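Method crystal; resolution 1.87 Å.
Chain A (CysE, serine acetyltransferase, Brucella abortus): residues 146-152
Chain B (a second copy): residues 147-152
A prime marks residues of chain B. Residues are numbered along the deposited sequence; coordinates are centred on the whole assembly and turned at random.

Chain A 146-152: SSSIFQT
Chain B 147-152: SSIFQT

How does the backbone run through the two stretches? Each copy enters as the last part of a helix that begins earlier in its chain and continues through Ile149 and Ile149′. Phi/psi drift from -60/-38 at Ser147 to -80/-35 at Ser148, -103/-32 at Ile149 and -108/-7 at Phe150, then flip to 55/30 at Gln151, whose positive phi breaks the helical path; Thr152 is extended at -114/114. Chain B repeats these values from Ser147′ onward. In chain A, Phe150 N donates to Ser146 O at 2.8 Å.

Where do the copies come closest in register? The nearest CA atoms, 5.6 Å apart, belong to Ser148 and Ile149′, so the two helix ends meet one residue out of step. The contact is small, burying 204 Å² in all.

What does Ser148 contribute? Its chi1 is t (166°) and its CB points sideways, letting OG donate to Ile149′ O at 2.7 Å. The same OG lies 3.6 Å from Ile149′ CG2, so the hydroxyl also packs against the isoleucine, whose chi1 and chi2 are both m.

How do the glutamines join the helix ends? Both adopt m, p with chi3 of 46°, folding the amide back over their own helix end: Gln151 NE2 donates to Ser148 O, and Gln151′ NE2 to Ser148′ O, each at 2.8 Å. Gln151′ CB points toward chain A, and its NE2 also reaches Ser148 O at 2.9 Å in a weak bond, bent to 129°. Thus Ser148 O receives an amide from each copy. The two nitrogens, Gln151 NE2 and Gln151′ NE2, lie 3.5 Å apart.

Which side chains stay out? Phe150 and Phe150′ (chi1 m, chi2 -29°) point away, while Ser146 OG (chi1 t) and Thr152 OG1 (chi1 p) hydrogen-bond at 2.8 Å within chain A.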

# COMPACT_ATOMS: atom_id res chain seq x y z
N SER A 146 5.48 5.07 17.42
CA SER A 146 6.67 5.95 17.57
C SER A 146 7.92 5.14 18.00
O SER A 146 9.05 5.36 17.48
CB SER A 146 6.36 7.07 18.56
OG SER A 146 7.49 7.86 18.83
N SER A 147 7.73 4.20 18.92
CA SER A 147 8.83 3.34 19.37
C SER A 147 9.40 2.53 18.16
O SER A 147 10.60 2.36 18.02
CB SER A 147 8.36 2.41 20.47
OG SER A 147 9.41 1.55 20.85
N SER A 148 8.52 2.09 17.25
CA SER A 148 8.95 1.28 16.11
C SER A 148 9.56 2.08 14.95
O SER A 148 10.49 1.61 14.28
CB SER A 148 7.78 0.42 15.61
OG SER A 148 8.06 -0.11 14.33
N ILE A 149 9.05 3.29 14.71
CA ILE A 149 9.41 4.05 13.51
C ILE A 149 10.41 5.17 13.77
O ILE A 149 11.23 5.49 12.90
CB ILE A 149 8.12 4.63 12.87
CG1 ILE A 149 7.30 3.47 12.32
CG2 ILE A 149 8.43 5.53 11.69
CD1 ILE A 149 8.07 2.69 11.25
N PHE A 150 10.34 5.74 14.98
CA PHE A 150 11.23 6.83 15.38
C PHE A 150 12.25 6.34 16.39
O PHE A 150 13.15 7.07 16.74
CB PHE A 150 10.43 8.02 15.98
CG PHE A 150 9.41 8.63 15.03
CD1 PHE A 150 9.59 8.60 13.65
CD2 PHE A 150 8.27 9.31 15.55
CE1 PHE A 150 8.64 9.16 12.77
CE2 PHE A 150 7.33 9.87 14.67
CZ PHE A 150 7.52 9.79 13.29
N GLN A 151 12.09 5.09 16.85
CA GLN A 151 12.89 4.46 17.94
C GLN A 151 12.94 5.22 19.26
O GLN A 151 13.93 5.16 20.04
CB GLN A 151 14.28 4.09 17.42
CG GLN A 151 14.17 3.08 16.28
CD GLN A 151 13.84 3.74 14.94
OE1 GLN A 151 14.42 4.75 14.57
NE2 GLN A 151 12.88 3.15 14.20
N THR A 152 11.84 5.94 19.51
CA THR A 152 11.63 6.71 20.71
C THR A 152 10.47 6.08 21.47
O THR A 152 9.32 6.07 20.96
CB THR A 152 11.30 8.17 20.33
OG1 THR A 152 10.28 8.13 19.31
CG2 THR A 152 12.54 8.90 19.72
N SER B 147 14.68 -6.91 13.13
CA SER B 147 15.76 -5.97 13.43
C SER B 147 15.36 -4.53 12.95
O SER B 147 15.63 -3.55 13.63
CB SER B 147 17.05 -6.42 12.76
OG SER B 147 18.07 -5.48 13.01
N SER B 148 14.68 -4.43 11.81
CA SER B 148 14.30 -3.12 11.27
C SER B 148 13.07 -2.48 11.92
O SER B 148 13.02 -1.25 12.07
CB SER B 148 14.10 -3.23 9.75
OG SER B 148 13.44 -2.09 9.25
N ILE B 149 12.10 -3.30 12.32
CA ILE B 149 10.80 -2.79 12.77
C ILE B 149 10.63 -2.79 14.28
O ILE B 149 9.94 -1.92 14.84
CB ILE B 149 9.67 -3.61 12.11
CG1 ILE B 149 9.67 -3.31 10.61
CG2 ILE B 149 8.30 -3.21 12.61
CD1 ILE B 149 9.43 -1.82 10.33
N PHE B 150 11.27 -3.77 14.94
CA PHE B 150 11.20 -3.91 16.39
C PHE B 150 12.52 -3.51 17.02
O PHE B 150 12.60 -3.44 18.23
CB PHE B 150 10.84 -5.37 16.80
CG PHE B 150 9.51 -5.86 16.25
CD1 PHE B 150 8.45 -4.98 16.00
CD2 PHE B 150 9.28 -7.25 16.06
CE1 PHE B 150 7.23 -5.44 15.49
CE2 PHE B 150 8.05 -7.70 15.56
CZ PHE B 150 7.04 -6.79 15.28
N GLN B 151 13.54 -3.25 16.19
CA GLN B 151 14.94 -2.97 16.61
C GLN B 151 15.59 -4.02 17.50
O GLN B 151 16.48 -3.73 18.35
CB GLN B 151 15.05 -1.56 17.19
CG GLN B 151 14.66 -0.52 16.13
CD GLN B 151 13.14 -0.36 15.99
OE1 GLN B 151 12.42 -0.26 16.98
NE2 GLN B 151 12.65 -0.34 14.74
N THR B 152 15.14 -5.26 17.29
CA THR B 152 15.64 -6.43 17.99
C THR B 152 16.32 -7.32 16.95
O THR B 152 15.65 -7.84 16.02
CB THR B 152 14.45 -7.18 18.63
OG1 THR B 152 13.42 -7.30 17.64
CG2 THR B 152 13.85 -6.36 19.83